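PDB 2YIH: Cel44C from Paenibacillus polymyxa, which hydrolyses the beta-1,4-glucan backbone of xyloglucan and cellulose as an endo-acting glycoside hydrolase of family 44, bound here to xyloglucan. Local coordinates for residues A[70-73]-A[74-78]; A[88-91]-A[92-95]; A[288-292]-A[293-297]; A[303-306]-A[307-311]. The protein carries 8 engineered substitutions. All coordinates share one frame; numbering follows the deposited sequence. Where two conformers were deposited one is given.

Interaction 1 (A[70-73]-A[74-78]); sequences SDNY and LCSNG. With EDO (1,2-ethanediol), chain H.
Asn77 lays its CB over one face of the Tyr73 ring, 4.2 Å from the ring centroid and off toward the rim, a CH-pi contact between side chains one helical turn apart. Tyr73 sends CG anti to its backbone N (chi1 171°), which turns the ring along the short helix 73-77 to meet Asn77; ring and amide planes lie only 15° apart. Beneath, the backbone is tight: Asn77 N reaches Tyr73 O at 2.7 Å, almost straight, and Ser76 N bonds Asn72 O in the same fashion. Leu74 and Cys75 are the buried side. Leu74 CD2 touches Tyr73 CD2 at 3.9 Å and also packs on helix 48-51, while Cys75 is tied to Cys85 by a disulfide, and both rest on Val91. The outward side is looser and wetter. Asn72 OD1 and Ser76 OG share a water instead of touching, and Asn77 ND2 donates to an ethanediol. Just before the helix, Asp71 makes an Asx turn, its OD1 accepting from Tyr73 N at 2.9 Å while also paired with Arg49. That carboxylate, gripped by an N-H at the helix start and by the arginine, is probably favoured in its charged form.

Interaction 2 (A[88-91]-A[92-95]); sequences PGAV and VTSF. Engineered in segment 92-95: Val92 (natural residue Thr). With EDO (1,2-ethanediol), chain N.
Gly89 O takes two backbone N-H groups of the first helical turn: Thr93 N comes in nearly straight at 2.9 Å, and Val92 N adds a weak, strongly bent bond. Gly89 sits at the N-cap with a positive phi of 80°, a backbone shape that favours glycine. Thr93 sets its hydroxyl between its own backbone N and carbonyl carbon (chi1 64°), turning OG1 back toward the start of the helix, where it lies 3.4 Å from Ala90 CA. There OG1 meets a water that donates to Pro88 O, bridging the last residue before the cap to the helix, and an ethanediol whose O1 is 2.6 Å from Thr93 OG1. The methyl of Thr93, CG2, lies 3.5 Å from Gly89 O. Farther on, the regular bonds run from Ser94 N to Ala90 O and from Phe95 N to Val91 O, and Ser94 CB comes within 3.1 Å of Ala90 O. Val91 and the engineered Val92 pack on other parts of the fold: Val91 on Tyr53, Val92 on Phe162 and Leu166 of helix 159-170 and on Val108 of strand 105-110. Outside the turn, Asn58 OD1 accepts from Val91 N, one of the N-H groups at the helix start. This is a helix N-terminus with glycine at the N-cap position; the outer helix it begins, 90-102, leads directly into strand 105-110 of the parallel barrel, as expected of a TIM-barrel glycoside hydrolase.

Interaction 3 (A[288-292]-A[293-297]); sequences EAMGG and GIRIT. With BGC (beta-D-glucopyranose), chain B.
Glu288 lays its carboxylate flat on the guanidinium of Arg295, the two planes stacked only 14° apart. OE1 hovers 3.1 Å above the centre of the guanidinium plane, and its 3.3 Å approach to Arg295 NE is a salt bridge of charge alone, since no N-H points at it. Arg295 is extended from CG to NE, whereas Glu288 bends at chi2 (-86°), and this bend folds the acid over the arginine. Both groups then reach the same glucose: its O2 donates to Glu288 OE2 at 2.7 Å, while Arg295 NH1 gives a weak bond to that O2 and another to O3. Trp326 NE1 also donates to Glu288 OE2. The arginine's other nitrogens are spoken for by backbone, NE by Pro287 O and NH2 by Tyr286 O, which fix the plane against which the acid stacks. Arg295 belongs to a small beta hairpin and, with Glu288 just before it, lines the glycan pocket; a type I' turn from Gly291 to Ile294 closes the hairpin, and the positive phi values of Gly292 and Gly293 suit that turn. Gly291 and Ile294 form the hydrogen-bonded pair, and Ile296 N reaches Ala289 O at 3.0 Å just past the strands. A leucine in place of Arg295 would probably leave the Glu288 carboxylate without its stacked positive mate and the sugar's O2 and O3 without their NH1 donor. At the open end of the hairpin, away from the turn, Ile296 CD1 packs loosely on Ala289 CB.

Interaction 4 (A[303-306]-A[307-311]); sequences DETK and KARMQ. With EDO (1,2-ethanediol), chain J.
Glu304 and Lys307 run side by side and point the same way, joined by a weak salt bridge of 3.4 Å from Lys307 NZ to Glu304 OE2. Glu304 gets there by bending at chi2 (-58°), while Lys307 is extended beyond CG and passes its CG 3.3 Å from Asp303 O. Lys306 is extended too, but heads off elsewhere: its NZ donates to an ethanediol O2 at 2.5 Å, and Asp366 is a long, weak ion partner. These residues belong to helix 303-311, which follows the 290-295 hairpin, and its regular bonds include Lys307 N to Asp303 O and Arg309 N to Thr305 O. The Arg309 side chain starts with CG anti to the backbone N and turns at chi3 (-59°), so the guanidinium swings back across Thr305 and Lys306; NH2 lies 3.8 Å from Thr305 CG2 and NH1 3.9 Å from Lys306 CG. Backbone oxygens of Ile296, Val300 and Tyr361, with Ser368 OG, take up its N-H groups. An alanine at Lys306 is likely to uncover one flank of the Arg309 guanidinium and deprive Asp366 of a nearby positive charge. Met310, bent at chi3, curls CE back to 3.5 Å from Lys306 O.

Overall arrangement
The four contacts come in series along the chain, the glycoside hydrolase family 44 portion of a longer protein, and fall into two pairs. Interactions 1 and 2 touch, their centres 11 Å apart, where helix 90-102 packs on helix 73-77. Interactions 3 and 4 lie closer still, with centres 8 Å apart: hairpin 290-295 is tied to helix 303-311 by probable hydrogen bonds from Thr305 OG1 to Gly291 O and Arg309 NH2 to Ile296 O. Interactions 2 and 3 stand about 38 Å apart between centres, on opposite sides of the chain's centre. Interaction 3 follows barrel strand 280-285 and contributes to the glycan pocket, and interaction 4 backs its hairpin; interaction 2 leads into barrel strand 105-110.

Interaction 1 (A[70-73]-A[74-78])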
loop_
_atom_site.group_PDB
_atom_site.type_symbol
_atom_site.label_atom_id
_atom_site.label_comp_id
_atom_site.label_asym_id
_atom_site.label_seq_id
_atom_site.Cartn_x
_atom_site.Cartn_y
_atom_site.Cartn_z
ATOM N N SER A 70 4.190 -12.145 -23.089
ATOM C CA SER A 70 4.899 -13.001 -22.142
ATOM C C SER A 70 6.389 -12.814 -22.317
ATOM O O SER A 70 6.913 -12.953 -23.434
ATOM C CB SER A 70 4.560 -14.479 -22.387
ATOM O OG SER A 70 3.211 -14.722 -22.041
ATOM N N ASP A 71 7.093 -12.517 -21.231
ATOM C CA ASP A 71 8.508 -12.221 -21.363
ATOM C C ASP A 71 9.188 -12.177 -19.997
ATOM O O ASP A 71 8.565 -12.514 -18.962
ATOM C CB ASP A 71 8.678 -10.893 -22.132
ATOM C CG ASP A 71 7.981 -9.735 -21.442
ATOM O OD1 ASP A 71 8.138 -9.616 -20.208
ATOM O OD2 ASP A 71 7.214 -9.007 -22.122
ATOM N N ASN A 72 10.474 -11.864 -20.008
ATOM C CA ASN A 72 11.308 -11.855 -18.804
ATOM C C ASN A 72 11.335 -10.508 -18.065
ATOM O O ASN A 72 12.275 -10.237 -17.313
ATOM C CB ASN A 72 12.743 -12.272 -19.171
ATOM C CG ASN A 72 13.427 -11.287 -20.124
ATOM O OD1 ASN A 72 12.812 -10.412 -20.688
ATOM N ND2 ASN A 72 14.710 -11.509 -20.359
ATOM N N TYR A 73 10.315 -9.677 -18.259
ATOM C CA TYR A 73 10.315 -8.339 -17.645
ATOM C C TYR A 73 10.647 -8.398 -16.147
ATOM O O TYR A 73 11.385 -7.556 -15.633
ATOM C CB TYR A 73 8.954 -7.670 -17.809
ATOM C CG TYR A 73 8.830 -6.381 -17.006
ATOM C CD1 TYR A 73 9.517 -5.235 -17.390
ATOM C CD2 TYR A 73 8.095 -6.339 -15.824
ATOM C CE1 TYR A 73 9.441 -4.081 -16.643
ATOM C CE2 TYR A 73 7.982 -5.174 -15.107
ATOM C CZ TYR A 73 8.673 -4.064 -15.500
ATOM O OH TYR A 73 8.558 -2.909 -14.770
ATOM N N LEU A 74 10.053 -9.340 -15.418
ATOM C CA LEU A 74 10.216 -9.278 -13.948
ATOM C C LEU A 74 11.669 -9.585 -13.553
ATOM O O LEU A 74 12.170 -9.136 -12.491
ATOM C CB LEU A 74 9.242 -10.234 -13.241
ATOM C CG LEU A 74 7.782 -9.770 -13.195
ATOM C CD1 LEU A 74 6.921 -10.833 -12.475
ATOM C CD2 LEU A 74 7.691 -8.379 -12.493
ATOM N N CYS A 75 12.349 -10.372 -14.387
ATOM C CA CYS A 75 13.798 -10.597 -14.179
ATOM C C CYS A 75 14.564 -9.286 -14.400
ATOM O O CYS A 75 15.417 -8.889 -13.568
ATOM C CB CYS A 75 14.344 -11.640 -15.149
ATOM S SG CYS A 75 13.675 -13.303 -14.829
ATOM N N SER A 76 14.264 -8.628 -15.518
ATOM C CA SER A 76 14.826 -7.302 -15.812
ATOM C C SER A 76 14.584 -6.302 -14.673
ATOM O O SER A 76 15.518 -5.631 -14.188
ATOM C CB SER A 76 14.239 -6.760 -17.113
ATOM O OG SER A 76 14.532 -7.621 -18.197
ATOM N N ASN A 77 13.327 -6.183 -14.276
ATOM C CA ASN A 77 12.941 -5.281 -13.210
ATOM C C ASN A 77 13.664 -5.569 -11.884
ATOM O O ASN A 77 13.977 -4.627 -11.119
ATOM C CB ASN A 77 11.406 -5.311 -13.017
ATOM C CG ASN A 77 10.917 -4.304 -11.984
ATOM O OD1 ASN A 77 11.098 -3.103 -12.151
ATOM N ND2 ASN A 77 10.326 -4.798 -10.904
ATOM N N GLY A 78 13.881 -6.845 -11.580
ATOM C CA GLY A 78 14.555 -7.228 -10.356
ATOM C C GLY A 78 16.068 -7.170 -10.451
ATOM O O GLY A 78 16.756 -7.468 -9.474
HETATM C C1 EDO H . 9.162 -4.849 -6.332
HETATM O O1 EDO H . 10.443 -4.445 -5.829
HETATM C C2 EDO H . 9.332 -5.051 -7.834
HETATM O O2 EDO H . 9.169 -3.778 -8.446
HETATM O O HOH W 1 8.918 -12.012 -16.260
HETATM O O HOH W 2 12.540 -7.436 -20.042
#

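Interaction 2 (A[88-91]-A[92-95])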
loop_
_atom_site.group_PDB
_atom_site.type_symbol
_atom_site.label_atom_id
_atom_site.label_comp_id
_atom_site.label_asym_id
_atom_site.label_seq_id
_atom_site.Cartn_x
_atom_site.Cartn_y
_atom_site.Cartn_z
ATOM N N PRO A 88 14.683 -21.401 -10.913
ATOM C CA PRO A 88 13.325 -21.347 -10.358
ATOM C C PRO A 88 13.243 -20.428 -9.162
ATOM O O PRO A 88 14.123 -20.443 -8.275
ATOM C CB PRO A 88 13.049 -22.805 -9.951
ATOM C CG PRO A 88 13.816 -23.595 -10.997
ATOM C CD PRO A 88 15.097 -22.792 -11.209
ATOM N N GLY A 89 12.217 -19.578 -9.193
ATOM C CA GLY A 89 11.876 -18.723 -8.067
ATOM C C GLY A 89 12.751 -17.478 -7.951
ATOM O O GLY A 89 12.560 -16.686 -7.021
ATOM N N ALA A 90 13.696 -17.295 -8.880
ATOM C CA ALA A 90 14.741 -16.254 -8.698
ATOM C C ALA A 90 14.191 -14.818 -8.600
ATOM O O ALA A 90 14.735 -13.991 -7.878
ATOM C CB ALA A 90 15.812 -16.367 -9.797
ATOM N N VAL A 91 13.120 -14.497 -9.315
ATOM C CA VAL A 91 12.557 -13.139 -9.155
ATOM C C VAL A 91 12.124 -12.921 -7.689
ATOM O O VAL A 91 12.385 -11.853 -7.084
ATOM C CB VAL A 91 11.331 -12.898 -10.104
ATOM C CG1 VAL A 91 10.502 -11.672 -9.665
ATOM C CG2 VAL A 91 11.806 -12.699 -11.565
ATOM N N VAL A 92 11.489 -13.943 -7.121
ATOM C CA VAL A 92 10.948 -13.816 -5.773
ATOM C C VAL A 92 12.048 -13.905 -4.711
ATOM O O VAL A 92 12.047 -13.145 -3.728
ATOM C CB VAL A 92 9.859 -14.817 -5.503
ATOM C CG1 VAL A 92 9.358 -14.682 -4.028
ATOM C CG2 VAL A 92 8.702 -14.564 -6.478
ATOM N N THR A 93 12.976 -14.836 -4.882
ATOM C CA THR A 93 14.074 -14.944 -3.927
ATOM C C THR A 93 15.010 -13.733 -3.985
ATOM O O THR A 93 15.481 -13.260 -2.928
ATOM C CB THR A 93 14.887 -16.275 -4.071
ATOM O OG1 THR A 93 15.540 -16.320 -5.358
ATOM C CG2 THR A 93 13.956 -17.472 -3.876
ATOM N N SER A 94 15.284 -13.208 -5.181
ATOM C CA SER A 94 16.088 -11.996 -5.240
ATOM C C SER A 94 15.362 -10.819 -4.531
ATOM O O SER A 94 15.982 -10.041 -3.787
ATOM C CB SER A 94 16.457 -11.667 -6.704
ATOM O OG SER A 94 17.268 -10.487 -6.760
ATOM N N PHE A 95 14.052 -10.740 -4.731
ATOM C CA PHE A 95 13.220 -9.718 -4.082
ATOM C C PHE A 95 13.320 -9.887 -2.562
ATOM O O PHE A 95 13.551 -8.924 -1.822
ATOM C CB PHE A 95 11.751 -9.880 -4.555
ATOM C CG PHE A 95 10.751 -9.053 -3.763
ATOM C CD1 PHE A 95 10.647 -7.672 -3.968
ATOM C CD2 PHE A 95 9.962 -9.647 -2.779
ATOM C CE1 PHE A 95 9.683 -6.914 -3.252
ATOM C CE2 PHE A 95 9.076 -8.903 -1.994
ATOM C CZ PHE A 95 8.934 -7.529 -2.235
HETATM C C1 EDO N . 18.375 -15.539 -6.121
HETATM O O1 EDO N . 17.938 -15.392 -4.762
HETATM C C2 EDO N . 19.142 -14.322 -6.634
HETATM O O2 EDO N . 18.973 -14.302 -8.063
HETATM O O HOH W 3 15.791 -18.779 -6.583
#

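Interaction 3 (A[288-292]-A[293-297])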
loop_
_atom_site.group_PDB
_atom_site.type_symbol
_atom_site.label_atom_id
_atom_site.label_comp_id
_atom_site.label_asym_id
_atom_site.label_seq_id
_atom_site.Cartn_x
_atom_site.Cartn_y
_atom_site.Cartn_z
ATOM N N GLU A 288 -9.859 9.406 -7.315
ATOM C CA GLU A 288 -10.590 9.949 -8.454
ATOM C C GLU A 288 -10.762 11.460 -8.332
ATOM O O GLU A 288 -11.355 12.083 -9.221
ATOM C CB GLU A 288 -11.964 9.280 -8.587
ATOM C CG GLU A 288 -11.882 7.785 -8.929
ATOM C CD GLU A 288 -11.763 7.509 -10.430
ATOM O OE1 GLU A 288 -11.496 8.446 -11.212
ATOM O OE2 GLU A 288 -11.960 6.346 -10.836
ATOM N N ALA A 289 -10.330 12.019 -7.210
ATOM C CA ALA A 289 -10.339 13.473 -6.984
ATOM C C ALA A 289 -9.838 14.275 -8.176
ATOM O O ALA A 289 -8.767 13.975 -8.764
ATOM C CB ALA A 289 -9.564 13.819 -5.721
ATOM N N MET A 290 -10.636 15.278 -8.537
ATOM C CA MET A 290 -10.361 16.180 -9.658
ATOM C C MET A 290 -10.067 17.607 -9.187
ATOM O O MET A 290 -10.642 18.074 -8.203
ATOM C CB MET A 290 -11.585 16.244 -10.576
ATOM C CG MET A 290 -12.091 14.903 -11.000
ATOM S SD MET A 290 -11.190 14.290 -12.423
ATOM C CE MET A 290 -12.455 14.475 -13.679
ATOM N N GLY A 291 -9.236 18.313 -9.942
ATOM C CA GLY A 291 -9.091 19.749 -9.774
ATOM C C GLY A 291 -8.670 20.317 -11.107
ATOM O O GLY A 291 -7.874 19.701 -11.817
ATOM N N GLY A 292 -9.209 21.494 -11.447
ATOM C CA GLY A 292 -8.850 22.153 -12.710
ATOM C C GLY A 292 -9.105 21.282 -13.917
ATOM O O GLY A 292 -8.405 21.387 -14.941
ATOM N N GLY A 293 -10.090 20.399 -13.799
ATOM C CA GLY A 293 -10.467 19.555 -14.910
ATOM C C GLY A 293 -9.627 18.302 -15.072
ATOM O O GLY A 293 -9.777 17.587 -16.055
ATOM N N ILE A 294 -8.804 17.990 -14.066
ATOM C CA ILE A 294 -7.791 16.948 -14.213
ATOM C C ILE A 294 -7.817 16.005 -13.014
ATOM O O ILE A 294 -7.877 16.461 -11.863
ATOM C CB ILE A 294 -6.378 17.582 -14.363
ATOM C CG1 ILE A 294 -6.296 18.377 -15.686
ATOM C CG2 ILE A 294 -5.277 16.512 -14.303
ATOM C CD1 ILE A 294 -4.968 19.038 -15.892
ATOM N N ARG A 295 -7.761 14.698 -13.270
ATOM C CA ARG A 295 -7.694 13.735 -12.154
ATOM C C ARG A 295 -6.298 13.781 -11.535
ATOM O O ARG A 295 -5.324 13.719 -12.268
ATOM C CB ARG A 295 -7.995 12.313 -12.670
ATOM C CG ARG A 295 -8.103 11.269 -11.567
ATOM C CD ARG A 295 -8.172 9.857 -12.155
ATOM N NE ARG A 295 -8.200 8.853 -11.106
ATOM C CZ ARG A 295 -8.422 7.561 -11.310
ATOM N NH1 ARG A 295 -8.698 7.115 -12.534
ATOM N NH2 ARG A 295 -8.470 6.729 -10.278
ATOM N N ILE A 296 -6.179 13.876 -10.204
ATOM C CA ILE A 296 -4.848 14.118 -9.627
ATOM C C ILE A 296 -3.805 13.056 -9.942
ATOM O O ILE A 296 -2.590 13.318 -9.879
ATOM C CB ILE A 296 -4.894 14.395 -8.112
ATOM C CG1 ILE A 296 -5.368 13.164 -7.337
ATOM C CG2 ILE A 296 -5.802 15.602 -7.836
ATOM C CD1 ILE A 296 -5.218 13.343 -5.809
ATOM N N THR A 297 -4.255 11.840 -10.233
ATOM C CA THR A 297 -3.321 10.758 -10.490
ATOM C C THR A 297 -2.837 10.744 -11.944
ATOM O O THR A 297 -1.924 9.986 -12.272
ATOM C CB THR A 297 -3.965 9.396 -10.197
ATOM O OG1 THR A 297 -5.248 9.364 -10.841
ATOM C CG2 THR A 297 -4.167 9.232 -8.715
HETATM C C2 BGC B . -10.748 3.868 -13.156
HETATM C C3 BGC B . -9.455 3.456 -13.850
HETATM C C4 BGC B . -9.399 1.923 -14.050
HETATM C C5 BGC B . -10.693 1.543 -14.776
HETATM C C6 BGC B . -10.827 0.062 -15.111
HETATM C C1 BGC B . -11.966 3.334 -13.879
HETATM O O2 BGC B . -10.891 5.296 -13.083
HETATM O O3 BGC B . -8.384 3.841 -12.995
HETATM O O4 BGC B . -8.185 1.521 -14.736
HETATM O O5 BGC B . -11.847 1.907 -13.998
HETATM O O6 BGC B . -11.998 -0.110 -15.913
#

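Interaction 4 (A[303-306]-A[307-311])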
loop_
_atom_site.group_PDB
_atom_site.type_symbol
_atom_site.label_atom_id
_atom_site.label_comp_id
_atom_site.label_asym_id
_atom_site.label_seq_id
_atom_site.Cartn_x
_atom_site.Cartn_y
_atom_site.Cartn_z
ATOM N N ASP A 303 -2.916 24.897 -11.130
ATOM C CA ASP A 303 -3.012 25.269 -9.721
ATOM C C ASP A 303 -4.178 24.596 -9.015
ATOM O O ASP A 303 -4.063 24.196 -7.868
ATOM C CB ASP A 303 -3.110 26.790 -9.547
ATOM C CG ASP A 303 -1.771 27.490 -9.731
ATOM O OD1 ASP A 303 -0.732 26.827 -9.919
ATOM O OD2 ASP A 303 -1.770 28.735 -9.693
ATOM N N GLU A 304 -5.300 24.449 -9.702
ATOM C CA GLU A 304 -6.450 23.845 -9.058
ATOM C C GLU A 304 -6.265 22.329 -8.900
ATOM O O GLU A 304 -6.714 21.755 -7.907
ATOM C CB GLU A 304 -7.728 24.183 -9.822
ATOM C CG GLU A 304 -8.011 25.719 -9.858
ATOM C CD GLU A 304 -8.121 26.341 -8.457
ATOM O OE1 GLU A 304 -8.878 25.806 -7.622
ATOM O OE2 GLU A 304 -7.413 27.338 -8.186
ATOM N N THR A 305 -5.546 21.715 -9.831
ATOM C CA THR A 305 -5.217 20.277 -9.722
ATOM C C THR A 305 -4.280 20.099 -8.516
ATOM O O THR A 305 -4.433 19.155 -7.740
ATOM C CB THR A 305 -4.488 19.718 -10.976
ATOM O OG1 THR A 305 -5.114 20.197 -12.180
ATOM C CG2 THR A 305 -4.508 18.169 -10.975
ATOM N N LYS A 306 -3.311 20.996 -8.371
ATOM C CA LYS A 306 -2.350 20.893 -7.262
ATOM C C LYS A 306 -3.059 21.102 -5.917
ATOM O O LYS A 306 -2.775 20.391 -4.952
ATOM C CB LYS A 306 -1.197 21.894 -7.438
ATOM C CG LYS A 306 -0.293 21.545 -8.620
ATOM C CD LYS A 306 0.511 22.770 -9.067
ATOM C CE LYS A 306 1.410 22.472 -10.289
ATOM N NZ LYS A 306 2.308 23.673 -10.545
ATOM N N LYS A 307 -3.955 22.099 -5.840
ATOM C CA LYS A 307 -4.719 22.288 -4.612
ATOM C C LYS A 307 -5.561 21.049 -4.277
ATOM O O LYS A 307 -5.657 20.630 -3.106
ATOM C CB LYS A 307 -5.600 23.538 -4.729
ATOM C CG LYS A 307 -4.774 24.836 -4.695
ATOM C CD LYS A 307 -5.727 26.018 -4.937
ATOM C CE LYS A 307 -4.997 27.335 -5.110
ATOM N NZ LYS A 307 -6.041 28.389 -5.308
ATOM N N ALA A 308 -6.206 20.470 -5.298
ATOM C CA ALA A 308 -7.073 19.319 -5.064
ATOM C C ALA A 308 -6.226 18.132 -4.626
ATOM O O ALA A 308 -6.650 17.358 -3.770
ATOM C CB ALA A 308 -7.895 18.986 -6.304
ATOM N N ARG A 309 -5.000 18.033 -5.151
ATOM C CA ARG A 309 -4.112 16.918 -4.771
ATOM C C ARG A 309 -3.803 17.015 -3.281
ATOM O O ARG A 309 -3.839 16.009 -2.563
ATOM C CB ARG A 309 -2.803 16.969 -5.586
ATOM C CG ARG A 309 -1.744 15.909 -5.198
ATOM C CD ARG A 309 -0.586 15.852 -6.228
ATOM N NE ARG A 309 -1.081 15.531 -7.572
ATOM C CZ ARG A 309 -1.169 16.376 -8.614
ATOM N NH1 ARG A 309 -0.698 17.637 -8.542
ATOM N NH2 ARG A 309 -1.735 15.950 -9.748
ATOM N N MET A 310 -3.553 18.228 -2.782
ATOM C CA MET A 310 -3.206 18.348 -1.355
ATOM C C MET A 310 -4.387 18.185 -0.390
ATOM O O MET A 310 -4.168 17.858 0.788
ATOM C CB MET A 310 -2.500 19.683 -1.085
ATOM C CG MET A 310 -1.159 19.766 -1.857
ATOM S SD MET A 310 -0.219 21.286 -1.506
ATOM C CE MET A 310 -1.156 22.395 -2.540
ATOM N N GLN A 311 -5.613 18.449 -0.868
ATOM C CA GLN A 311 -6.825 18.253 -0.067
ATOM C C GLN A 311 -7.305 16.810 -0.124
ATOM O O GLN A 311 -7.904 16.335 0.828
ATOM C CB GLN A 311 -7.970 19.158 -0.549
ATOM C CG GLN A 311 -7.682 20.666 -0.359
ATOM C CD GLN A 311 -7.283 21.019 1.093
ATOM O OE1 GLN A 311 -7.856 20.501 2.082
ATOM N NE2 GLN A 311 -6.305 21.888 1.222
HETATM C C1 EDO J . 3.558 24.911 -6.979
HETATM O O1 EDO J . 3.363 25.996 -7.882
HETATM C C2 EDO J . 4.629 24.018 -7.575
HETATM O O2 EDO J . 4.184 23.549 -8.850
#